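Local coordinates for protein Cas13d (uncultured Ruminococcus sp, PDB 6IV9) that binds a CRISPR RNA and, as a Cas13d effector with two HEPN domains, matures that RNA and cleaves target RNA, at residues Tyr71-Phe75 with Asn104-Gly108; Phe508-Glu513 with Tyr634-Tyr638; Ser629-Leu635 with Leu728-Tyr732. The protein carries 2 engineered substitutions. All coordinates share one frame; numbering follows the deposited sequence.

Contact 1: Tyr71-Phe75 with Asn104-Gly108; sequences YITSF and NIELG. With nucleotides of chain B.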
# COMPACT_ATOMS: atom_id res chain seq x y z
N TYR A 71 9.31 -31.17 -9.97
CA TYR A 71 8.45 -31.45 -8.80
C TYR A 71 7.15 -30.70 -9.03
O TYR A 71 7.19 -29.51 -9.18
CB TYR A 71 9.15 -31.03 -7.51
CG TYR A 71 10.49 -31.67 -7.34
CD1 TYR A 71 11.62 -31.10 -7.87
CD2 TYR A 71 10.61 -32.88 -6.68
CE1 TYR A 71 12.86 -31.71 -7.73
CE2 TYR A 71 11.83 -33.50 -6.54
CZ TYR A 71 12.96 -32.91 -7.07
OH TYR A 71 14.15 -33.53 -6.92
N ILE A 72 6.05 -31.43 -9.01
CA ILE A 72 4.71 -30.86 -9.24
C ILE A 72 4.03 -30.67 -7.89
O ILE A 72 4.00 -31.60 -7.11
CB ILE A 72 3.92 -31.82 -10.14
CG1 ILE A 72 4.61 -31.95 -11.50
CG2 ILE A 72 2.48 -31.39 -10.26
CD1 ILE A 72 3.85 -32.73 -12.51
N THR A 73 3.50 -29.48 -7.64
CA THR A 73 2.81 -29.23 -6.37
C THR A 73 1.36 -28.86 -6.65
O THR A 73 1.06 -28.41 -7.73
CB THR A 73 3.46 -28.12 -5.54
OG1 THR A 73 3.29 -26.89 -6.24
CG2 THR A 73 4.92 -28.36 -5.23
N SER A 74 0.51 -29.09 -5.67
CA SER A 74 -0.93 -28.73 -5.75
C SER A 74 -1.23 -27.75 -4.62
O SER A 74 -0.41 -27.56 -3.75
CB SER A 74 -1.84 -29.93 -5.72
OG SER A 74 -1.85 -30.54 -4.46
N PHE A 75 -2.39 -27.14 -4.67
CA PHE A 75 -2.71 -26.15 -3.62
C PHE A 75 -3.20 -26.83 -2.36
O PHE A 75 -4.13 -27.60 -2.38
CB PHE A 75 -3.79 -25.19 -4.09
CG PHE A 75 -3.39 -24.33 -5.25
CD1 PHE A 75 -2.71 -23.15 -5.05
CD2 PHE A 75 -3.73 -24.69 -6.54
CE1 PHE A 75 -2.35 -22.36 -6.12
CE2 PHE A 75 -3.38 -23.88 -7.61
CZ PHE A 75 -2.68 -22.72 -7.39
N ASN A 104 -4.37 -34.03 -4.59
CA ASN A 104 -5.42 -33.20 -5.22
C ASN A 104 -5.46 -33.39 -6.74
O ASN A 104 -6.43 -32.99 -7.34
CB ASN A 104 -5.18 -31.73 -4.92
CG ASN A 104 -5.27 -31.49 -3.44
OD1 ASN A 104 -6.22 -31.93 -2.81
ND2 ASN A 104 -4.28 -30.84 -2.87
N ILE A 105 -4.42 -33.96 -7.31
CA ILE A 105 -4.38 -34.11 -8.78
C ILE A 105 -3.82 -35.48 -9.13
O ILE A 105 -3.06 -36.02 -8.36
CB ILE A 105 -3.55 -32.99 -9.41
CG1 ILE A 105 -2.14 -32.94 -8.82
CG2 ILE A 105 -4.26 -31.66 -9.28
CD1 ILE A 105 -1.25 -31.94 -9.46
N GLU A 106 -4.24 -35.99 -10.28
CA GLU A 106 -3.79 -37.30 -10.80
C GLU A 106 -2.94 -37.02 -12.03
O GLU A 106 -3.40 -36.32 -12.90
CB GLU A 106 -5.00 -38.15 -11.16
CG GLU A 106 -4.65 -39.43 -11.87
CD GLU A 106 -5.23 -40.68 -11.23
OE1 GLU A 106 -6.35 -40.60 -10.69
OE2 GLU A 106 -4.58 -41.72 -11.29
N LEU A 107 -1.71 -37.50 -12.03
CA LEU A 107 -0.84 -37.25 -13.19
C LEU A 107 -1.10 -38.32 -14.25
O LEU A 107 -1.11 -39.48 -13.93
CB LEU A 107 0.62 -37.27 -12.74
CG LEU A 107 1.61 -36.60 -13.68
CD1 LEU A 107 1.23 -35.16 -13.92
CD2 LEU A 107 3.02 -36.68 -13.12
N GLY A 108 -1.29 -37.87 -15.47
CA GLY A 108 -1.49 -38.78 -16.60
C GLY A 108 -0.18 -38.94 -17.35
O GLY A 108 0.84 -39.09 -16.71
P C B 30 -3.82 -15.11 -9.83
OP1 C B 30 -4.85 -14.52 -10.65
OP2 C B 30 -3.36 -14.46 -8.59
O5' C B 30 -4.26 -16.54 -9.32
C5' C B 30 -4.94 -17.46 -10.19
C4' C B 30 -5.58 -18.55 -9.37
O4' C B 30 -4.58 -19.33 -8.67
C3' C B 30 -6.54 -18.16 -8.27
O3' C B 30 -7.78 -17.73 -8.80
C2' C B 30 -6.66 -19.49 -7.52
O2' C B 30 -7.54 -20.41 -8.15
C1' C B 30 -5.21 -19.98 -7.59
N1 C B 30 -4.44 -19.72 -6.36
C2 C B 30 -4.77 -20.50 -5.27
O2 C B 30 -5.66 -21.36 -5.41
N3 C B 30 -4.12 -20.31 -4.10
C4 C B 30 -3.12 -19.43 -4.03
N4 C B 30 -2.44 -19.37 -2.90
C5 C B 30 -2.73 -18.64 -5.15
C6 C B 30 -3.37 -18.87 -6.31
P A B 29 1.72 -12.55 -9.68
OP1 A B 29 1.63 -12.29 -8.29
OP2 A B 29 2.97 -13.02 -10.32
O5' A B 29 0.53 -13.58 -9.96
C5' A B 29 0.21 -13.95 -11.30
C4' A B 29 -0.21 -15.40 -11.30
O4' A B 29 0.92 -16.18 -10.82
C3' A B 29 -1.32 -15.75 -10.32
O3' A B 29 -2.60 -15.34 -10.81
C2' A B 29 -1.11 -17.26 -10.19
O2' A B 29 -1.61 -17.95 -11.33
C1' A B 29 0.43 -17.33 -10.16
N9 A B 29 0.93 -17.29 -8.82
C8 A B 29 1.37 -16.21 -8.09
N7 A B 29 1.60 -16.50 -6.83
C5 A B 29 1.26 -17.83 -6.72
C6 A B 29 1.22 -18.71 -5.63
N6 A B 29 1.60 -18.38 -4.40
N1 A B 29 0.81 -19.98 -5.86
C2 A B 29 0.46 -20.32 -7.10
N3 A B 29 0.42 -19.58 -8.20
C4 A B 29 0.81 -18.32 -7.93

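Contact 2: Phe508-Glu513 with Tyr634-Tyr638; sequences FLDGKE and YLIKY. With nucleotides of chain B.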
# COMPACT_ATOMS: atom_id res chain seq x y z
N PHE A 508 3.17 6.91 9.57
CA PHE A 508 3.28 7.90 8.47
C PHE A 508 2.31 7.57 7.33
O PHE A 508 2.28 8.33 6.40
CB PHE A 508 4.71 7.90 7.96
CG PHE A 508 5.73 8.19 9.03
CD1 PHE A 508 5.78 9.43 9.64
CD2 PHE A 508 6.63 7.22 9.44
CE1 PHE A 508 6.71 9.70 10.63
CE2 PHE A 508 7.55 7.49 10.43
CZ PHE A 508 7.60 8.73 11.02
N LEU A 509 1.50 6.53 7.47
CA LEU A 509 0.67 6.06 6.34
C LEU A 509 -0.83 6.12 6.62
O LEU A 509 -1.24 5.98 7.73
CB LEU A 509 1.06 4.61 6.03
CG LEU A 509 2.52 4.36 5.69
CD1 LEU A 509 2.76 2.90 5.40
CD2 LEU A 509 2.97 5.21 4.53
N ASP A 510 -1.57 6.29 5.54
CA ASP A 510 -3.05 6.27 5.48
C ASP A 510 -3.49 4.80 5.52
O ASP A 510 -2.69 3.94 5.19
CB ASP A 510 -3.45 7.00 4.20
CG ASP A 510 -4.93 7.10 3.92
OD1 ASP A 510 -5.56 8.00 4.47
OD2 ASP A 510 -5.43 6.25 3.21
N GLY A 511 -4.76 4.54 5.79
CA GLY A 511 -5.23 3.15 5.86
C GLY A 511 -5.00 2.41 4.56
O GLY A 511 -4.65 1.25 4.61
N LYS A 512 -5.22 3.06 3.42
CA LYS A 512 -4.99 2.39 2.12
C LYS A 512 -3.51 2.07 1.94
O LYS A 512 -3.20 1.06 1.37
CB LYS A 512 -5.57 3.23 0.99
CG LYS A 512 -7.07 3.09 0.87
CD LYS A 512 -7.69 3.94 -0.17
CE LYS A 512 -9.19 3.78 -0.18
NZ LYS A 512 -9.60 2.36 -0.13
N GLU A 513 -2.66 3.00 2.33
CA GLU A 513 -1.20 2.80 2.22
C GLU A 513 -0.79 1.64 3.13
O GLU A 513 0.01 0.83 2.73
CB GLU A 513 -0.48 4.10 2.55
CG GLU A 513 -0.67 5.20 1.53
CD GLU A 513 0.02 6.50 1.91
OE1 GLU A 513 -0.19 6.94 3.01
OE2 GLU A 513 0.74 7.01 1.09
N TYR A 634 -4.37 13.35 4.56
CA TYR A 634 -3.63 12.90 3.36
C TYR A 634 -3.25 14.11 2.51
O TYR A 634 -2.15 14.18 2.06
CB TYR A 634 -4.51 11.92 2.56
CG TYR A 634 -3.79 11.27 1.41
CD1 TYR A 634 -3.66 11.91 0.20
CD2 TYR A 634 -3.22 10.02 1.54
CE1 TYR A 634 -3.00 11.33 -0.86
CE2 TYR A 634 -2.55 9.42 0.49
CZ TYR A 634 -2.43 10.08 -0.71
OH TYR A 634 -1.76 9.54 -1.75
N LEU A 635 -4.18 15.04 2.32
CA LEU A 635 -3.91 16.24 1.48
C LEU A 635 -2.82 17.10 2.11
O LEU A 635 -2.00 17.57 1.40
CB LEU A 635 -5.22 17.01 1.32
CG LEU A 635 -6.22 16.37 0.38
CD1 LEU A 635 -7.60 16.96 0.56
CD2 LEU A 635 -5.77 16.52 -1.06
N ILE A 636 -2.88 17.31 3.41
CA ILE A 636 -1.85 18.15 4.07
C ILE A 636 -0.49 17.46 4.00
O ILE A 636 0.47 18.12 3.81
CB ILE A 636 -2.25 18.47 5.52
CG1 ILE A 636 -3.56 19.26 5.55
CG2 ILE A 636 -1.14 19.20 6.21
CD1 ILE A 636 -3.52 20.50 4.73
N LYS A 637 -0.47 16.15 4.17
CA LYS A 637 0.78 15.36 4.16
C LYS A 637 1.48 15.46 2.81
O LYS A 637 2.68 15.67 2.79
CB LYS A 637 0.31 13.92 4.36
CG LYS A 637 1.35 12.86 4.62
CD LYS A 637 0.72 11.61 5.18
CE LYS A 637 0.25 10.63 4.13
NZ LYS A 637 0.12 9.26 4.65
N TYR A 638 0.73 15.31 1.72
CA TYR A 638 1.35 15.26 0.37
C TYR A 638 1.19 16.56 -0.42
O TYR A 638 1.81 16.69 -1.44
CB TYR A 638 0.75 14.10 -0.42
CG TYR A 638 1.20 12.75 0.07
CD1 TYR A 638 2.54 12.48 0.27
CD2 TYR A 638 0.30 11.75 0.35
CE1 TYR A 638 2.97 11.25 0.73
CE2 TYR A 638 0.71 10.52 0.80
CZ TYR A 638 2.05 10.26 0.99
OH TYR A 638 2.45 9.06 1.44
P G B 36 -7.63 2.48 -3.66
OP1 G B 36 -7.10 3.84 -3.32
OP2 G B 36 -8.79 1.94 -2.87
O5' G B 36 -8.14 2.31 -5.13
C5' G B 36 -7.31 2.76 -6.21
C4' G B 36 -7.89 2.32 -7.53
O4' G B 36 -7.93 0.89 -7.59
C3' G B 36 -9.32 2.78 -7.79
O3' G B 36 -9.39 4.04 -8.44
C2' G B 36 -9.87 1.69 -8.68
O2' G B 36 -9.45 1.86 -10.03
C1' G B 36 -9.11 0.46 -8.20
N9 G B 36 -9.88 -0.30 -7.25
C8 G B 36 -10.11 -0.02 -5.93
N7 G B 36 -10.89 -0.90 -5.36
C5 G B 36 -11.21 -1.78 -6.37
C6 G B 36 -12.02 -2.93 -6.35
O6 G B 36 -12.64 -3.42 -5.40
N1 G B 36 -12.06 -3.55 -7.59
C2 G B 36 -11.40 -3.11 -8.71
N2 G B 36 -11.55 -3.84 -9.80
N3 G B 36 -10.65 -2.03 -8.74
C4 G B 36 -10.60 -1.42 -7.55
P U B 38 -11.44 5.80 -1.79
OP1 U B 38 -10.20 6.31 -2.29
OP2 U B 38 -11.62 5.45 -0.41
O5' U B 38 -12.51 6.90 -2.19
C5' U B 38 -13.80 6.78 -1.71
C4' U B 38 -14.72 7.68 -2.50
O4' U B 38 -14.62 7.33 -3.90
C3' U B 38 -16.17 7.45 -2.14
O3' U B 38 -16.49 8.32 -1.05
C2' U B 38 -16.90 7.81 -3.43
O2' U B 38 -17.03 9.21 -3.59
C1' U B 38 -15.91 7.35 -4.48
N1 U B 38 -16.21 6.02 -5.02
C2 U B 38 -15.84 5.79 -6.34
O2 U B 38 -15.31 6.65 -7.04
N3 U B 38 -16.11 4.52 -6.80
C4 U B 38 -16.68 3.47 -6.08
O4 U B 38 -16.85 2.37 -6.63
C5 U B 38 -16.97 3.78 -4.70
C6 U B 38 -16.73 5.02 -4.24
P A B 37 -9.91 5.34 -7.71
OP1 A B 37 -10.28 6.32 -8.72
OP2 A B 37 -8.90 5.82 -6.70
O5' A B 37 -11.23 4.88 -6.95
C5' A B 37 -11.85 5.83 -6.04
C4' A B 37 -12.47 5.15 -4.84
O4' A B 37 -13.48 4.23 -5.30
C3' A B 37 -11.49 4.35 -3.98
O3' A B 37 -11.86 4.51 -2.61
C2' A B 37 -11.70 2.92 -4.43
O2' A B 37 -11.44 1.93 -3.45
C1' A B 37 -13.18 2.92 -4.82
N9 A B 37 -13.45 2.01 -5.92
C8 A B 37 -13.17 2.20 -7.25
N7 A B 37 -13.55 1.21 -8.02
C5 A B 37 -14.07 0.28 -7.13
C6 A B 37 -14.62 -0.99 -7.31
N6 A B 37 -14.72 -1.58 -8.49
N1 A B 37 -15.05 -1.65 -6.21
C2 A B 37 -14.97 -1.05 -5.02
N3 A B 37 -14.46 0.14 -4.72
C4 A B 37 -14.05 0.77 -5.84
O HOH W 1 -1.10 6.93 -1.71

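Contact 3: Ser629-Leu635 with Leu728-Tyr732; sequences SSRFVYL and LTVMY. With nucleotides of chain B.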
# COMPACT_ATOMS: atom_id res chain seq x y z
N SER A 629 -10.44 14.39 9.59
CA SER A 629 -10.69 13.62 8.36
C SER A 629 -9.37 13.04 7.85
O SER A 629 -8.47 13.78 7.59
CB SER A 629 -11.30 14.46 7.29
OG SER A 629 -11.17 13.83 6.05
N SER A 630 -9.34 11.74 7.61
CA SER A 630 -8.12 11.09 7.07
C SER A 630 -7.83 11.65 5.67
O SER A 630 -6.70 11.63 5.26
CB SER A 630 -8.23 9.60 7.08
OG SER A 630 -9.31 9.18 6.31
N ARG A 631 -8.87 12.05 4.95
CA ARG A 631 -8.69 12.63 3.60
C ARG A 631 -7.99 13.98 3.69
O ARG A 631 -7.15 14.25 2.87
CB ARG A 631 -10.04 12.66 2.90
CG ARG A 631 -10.46 11.26 2.52
CD ARG A 631 -11.89 11.01 2.18
NE ARG A 631 -12.07 9.58 2.10
CZ ARG A 631 -13.23 9.01 1.86
NH1 ARG A 631 -13.30 7.71 1.73
NH2 ARG A 631 -14.31 9.75 1.77
N PHE A 632 -8.38 14.80 4.66
CA PHE A 632 -7.72 16.10 4.90
C PHE A 632 -6.26 15.85 5.29
O PHE A 632 -5.39 16.47 4.77
CB PHE A 632 -8.42 16.84 6.03
CG PHE A 632 -7.68 18.03 6.56
CD1 PHE A 632 -7.61 19.20 5.82
CD2 PHE A 632 -7.06 18.00 7.79
CE1 PHE A 632 -6.94 20.30 6.30
CE2 PHE A 632 -6.38 19.11 8.27
CZ PHE A 632 -6.33 20.25 7.53
N VAL A 633 -6.04 14.88 6.17
CA VAL A 633 -4.65 14.59 6.63
C VAL A 633 -3.80 14.17 5.43
O VAL A 633 -2.68 14.59 5.33
CB VAL A 633 -4.65 13.54 7.75
CG1 VAL A 633 -3.25 13.06 8.05
CG2 VAL A 633 -5.32 14.08 8.99
N TYR A 634 -4.37 13.35 4.56
CA TYR A 634 -3.63 12.90 3.36
C TYR A 634 -3.25 14.11 2.51
O TYR A 634 -2.15 14.18 2.06
CB TYR A 634 -4.51 11.92 2.56
CG TYR A 634 -3.79 11.27 1.41
CD1 TYR A 634 -3.66 11.91 0.20
CD2 TYR A 634 -3.22 10.02 1.54
CE1 TYR A 634 -3.00 11.33 -0.86
CE2 TYR A 634 -2.55 9.42 0.49
CZ TYR A 634 -2.43 10.08 -0.71
OH TYR A 634 -1.76 9.54 -1.75
N LEU A 635 -4.18 15.04 2.32
CA LEU A 635 -3.91 16.24 1.48
C LEU A 635 -2.82 17.10 2.11
O LEU A 635 -2.00 17.57 1.40
CB LEU A 635 -5.22 17.01 1.32
CG LEU A 635 -6.22 16.37 0.38
CD1 LEU A 635 -7.60 16.96 0.56
CD2 LEU A 635 -5.77 16.52 -1.06
N LEU A 728 -13.45 17.48 0.36
CA LEU A 728 -12.21 16.78 0.76
C LEU A 728 -12.02 15.51 -0.07
O LEU A 728 -10.91 15.22 -0.43
CB LEU A 728 -12.29 16.47 2.25
CG LEU A 728 -12.18 17.68 3.16
CD1 LEU A 728 -12.34 17.28 4.61
CD2 LEU A 728 -10.88 18.40 2.94
N THR A 729 -13.09 14.77 -0.29
CA THR A 729 -13.00 13.51 -1.07
C THR A 729 -12.53 13.81 -2.49
O THR A 729 -11.64 13.14 -2.95
CB THR A 729 -14.35 12.79 -1.12
OG1 THR A 729 -14.74 12.47 0.21
CG2 THR A 729 -14.30 11.52 -1.94
N VAL A 730 -13.09 14.81 -3.13
CA VAL A 730 -12.69 15.07 -4.54
C VAL A 730 -11.21 15.46 -4.63
O VAL A 730 -10.53 14.97 -5.48
CB VAL A 730 -13.62 16.14 -5.16
CG1 VAL A 730 -13.06 16.68 -6.44
CG2 VAL A 730 -15.02 15.61 -5.34
N MET A 731 -10.76 16.37 -3.79
CA MET A 731 -9.34 16.79 -3.82
C MET A 731 -8.43 15.61 -3.43
O MET A 731 -7.41 15.45 -4.01
CB MET A 731 -9.11 18.03 -2.95
CG MET A 731 -9.97 19.20 -3.36
SD MET A 731 -10.13 19.47 -5.15
CE MET A 731 -8.46 19.90 -5.60
N TYR A 732 -8.85 14.82 -2.46
CA TYR A 732 -8.06 13.66 -2.01
C TYR A 732 -7.90 12.67 -3.16
O TYR A 732 -6.82 12.23 -3.42
CB TYR A 732 -8.76 13.00 -0.82
CG TYR A 732 -8.45 11.54 -0.61
CD1 TYR A 732 -7.27 11.13 -0.03
CD2 TYR A 732 -9.36 10.58 -0.97
CE1 TYR A 732 -6.99 9.80 0.15
CE2 TYR A 732 -9.10 9.24 -0.79
CZ TYR A 732 -7.91 8.85 -0.22
OH TYR A 732 -7.66 7.54 -0.02
P A B 40 -21.34 5.26 3.21
OP1 A B 40 -22.64 4.58 3.44
OP2 A B 40 -20.80 6.24 4.20
O5' A B 40 -20.22 4.12 3.05
C5' A B 40 -19.31 3.81 4.14
C4' A B 40 -17.89 3.70 3.63
O4' A B 40 -17.30 5.01 3.53
C3' A B 40 -16.90 3.04 4.59
O3' A B 40 -17.01 1.65 4.76
C2' A B 40 -15.56 3.45 3.99
O2' A B 40 -15.04 2.60 2.99
C1' A B 40 -15.89 4.86 3.48
N9 A B 40 -15.25 5.95 4.23
C8 A B 40 -15.83 7.06 4.81
N7 A B 40 -14.96 7.88 5.35
C5 A B 40 -13.73 7.27 5.13
C6 A B 40 -12.41 7.64 5.45
N6 A B 40 -12.09 8.75 6.11
N1 A B 40 -11.41 6.81 5.06
C2 A B 40 -11.73 5.69 4.40
N3 A B 40 -12.93 5.23 4.05
C4 A B 40 -13.90 6.08 4.44
P U B 38 -11.44 5.80 -1.79
OP1 U B 38 -10.20 6.31 -2.29
OP2 U B 38 -11.62 5.45 -0.41
O5' U B 38 -12.51 6.90 -2.19
C5' U B 38 -13.80 6.78 -1.71
C4' U B 38 -14.72 7.68 -2.50
O4' U B 38 -14.62 7.33 -3.90
C3' U B 38 -16.17 7.45 -2.14
O3' U B 38 -16.49 8.32 -1.05
C2' U B 38 -16.90 7.81 -3.43
O2' U B 38 -17.03 9.21 -3.59
C1' U B 38 -15.91 7.35 -4.48
N1 U B 38 -16.21 6.02 -5.02
C2 U B 38 -15.84 5.79 -6.34
O2 U B 38 -15.31 6.65 -7.04
N3 U B 38 -16.11 4.52 -6.80
C4 U B 38 -16.68 3.47 -6.08
O4 U B 38 -16.85 2.37 -6.63
C5 U B 38 -16.97 3.78 -4.70
C6 U B 38 -16.73 5.02 -4.24
P U B 39 -16.85 7.73 0.41
OP1 U B 39 -17.01 8.89 1.27
OP2 U B 39 -15.80 6.75 0.79
O5' U B 39 -18.15 6.90 0.11
C5' U B 39 -19.42 7.55 -0.04
C4' U B 39 -20.47 6.52 -0.36
O4' U B 39 -20.07 5.75 -1.53
C3' U B 39 -20.69 5.45 0.69
O3' U B 39 -21.41 5.98 1.78
C2' U B 39 -21.37 4.35 -0.13
O2' U B 39 -22.71 4.55 -0.54
C1' U B 39 -20.54 4.41 -1.40
N1 U B 39 -19.37 3.52 -1.38
C2 U B 39 -19.58 2.16 -1.52
O2 U B 39 -20.70 1.68 -1.63
N3 U B 39 -18.44 1.39 -1.52
C4 U B 39 -17.14 1.84 -1.39
O4 U B 39 -16.22 1.03 -1.41
C5 U B 39 -17.00 3.25 -1.24
C6 U B 39 -18.09 4.03 -1.24
O HOH W 2 -9.95 7.26 2.23

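Contact 1: Tyr71-Phe75 with Asn104-Gly108
Ile72 and Leu107 face each other from strands that run roughly antiparallel, at 150° and 9.2 Å between their axes, while at the other end Ser74 and Asn104 draw their backbones closer. Side chains therefore bridge the gap. Ile72 spreads its two branches: CD1 meets Leu107 CD1 at 3.8 Å, and CG2 meets Ile105 CD1 at 3.9 Å. Ile72 CD1 lies near both leucine methyls. Ile105 reaches across with its longer branch, because CG1 sits between the backbone N and the carbonyl carbon (chi1 56°) and the chain then runs straight out to CD1.

Around Ser74 the contact is polar. Asn104 ND2 donates to Ser74 OG over 2.9 Å, with the hydroxyl close to the amide plane. The same hydroxyl is hydrogen-bonded to Glu84 OE2, its strongest partner, and that carboxylate oxygen also takes the backbone N of Asn104, tying the start of strand 105-110 to Ser74 twice over. Phe75 turns the end of its side chain away from Asn104 and toward the RNA: C30 O2 of chain B sits over the middle of the ring, 3.4 Å above its plane, and ring atom CE1 approaches C30 C2 to 3.2 Å.

The contact thus packs a four-stranded antiparallel sheet against a three-stranded one. Strand 69-75 lies between strands 60-65 and 81-88, Tyr85 OH bonds the backbone of both Ile105 and Leu107, and strand 114-119, beside 105-110 in the same sheet, adds Phe117 against Ile105 and Leu107, and Ile115 against Leu107.

Contact 2: Phe508-Glu513 with Tyr634-Tyr638
Glu513 meets Lys637 and Tyr638 from the opposite direction, its carboxylate standing nearly upright to the Tyr638 ring, with planes 84° apart. Tyr638 OH donates to Glu513 OE2 over 2.7 Å, on the syn lone pair, and the carboxylate oxygen stays near the ring plane. Lys637 NZ takes the syn lone pair of OE1 at 2.9 Å, a salt bridge. The lysine chain bends about its CG-CD bond (chi3 88°), and the ammonium also donates to Phe508 O, 2.9 Å away and somewhat above the carbonyl plane. The anti lone pair of Glu513 OE1 accepts from Asp510 N, nearly straight at 175°. With Asp510 OD2 accepting from Lys512 N, from above the carboxylate plane, Asp510 and Glu513 complete a capping box that starts helix 511-535. Tyr634 presents its ring edge to this cap, its CD2 lying 4.0 Å from Asp510 CB. Lys512, just before Glu513, reaches the RNA, where its NZ donates to OP2 of G36 of chain B.

Three donors hold the buried Glu513 carboxylate, fixing its rotation, and the neighbouring ammonium probably favours its ionised form. One acidic group thus both closes a helix start and ties it to the end of helix 630-638.

Contact 3: Ser629-Leu635 with Leu728-Tyr732
This is a buried helix-helix contact whose outer end meets the RNA, formed where the start of helix 630-638 lies against the long helix 713-760. The short axes run in broadly the same direction, 39° and 9.0 Å apart. Its apolar side is built by Leu635, whose CD1 lies 4.0 Å from Met731 CB and 4.3 Å from Leu728 CD2, and by Leu728, which reaches Phe632 and Ser629. In the middle, Tyr732 turns its ring edge onto the face of Tyr634, a T-shaped pair with centroids 5.2 Å apart.

Arg631 passes over a face of the Tyr732 ring, its CG 3.9 Å from the centroid in a CH-pi contact. Extended from CG to NE, the chain carries the guanidinium past the tyrosine to the RNA of chain B. There NH1 and NH2 grip the two phosphate oxygens of U39, OP2 at 2.8 Å and OP1 at 2.9 Å, while the A40 base lies over one face. Thr729 OG1, whose main partner is Gly725 O, receives only a weak bond from NH2. Were Arg631 replaced by an alanine, the U39 phosphate would probably lose both bonds and one face of Tyr732 its aliphatic cover. Ser630 OG accepts from A40 N6 over 2.8 Å.

Ser629 N-caps helix 630-638, whose first turn contacts both phosphate and base: a bidentate arginine-phosphate clamp beside a hydroxyl-adenine bond, at a protein-RNA interface of this CRISPR RNA complex.

Overall arrangement
All three contacts are buried. The centre of contact 1 lies about 34 Å from that of the chain, and the contact joins two small sheets in a largely helical protein, with aliphatic packing and a polar end. Contacts 2 and 3 sit nearer the middle, their centres about 9 Å apart; they share Tyr634, on helix 630-638, and touch where Lys512 CD lies 3.6 Å from Tyr732 OH. Contact 2 ties that helix by charge and hydrogen bonds, contact 3 mainly by apolar and aromatic packing. Each also reaches the RNA: a phenyl ring at a base in contact 1, a lysine at a phosphate in contact 2, and an arginine and a serine in contact 3.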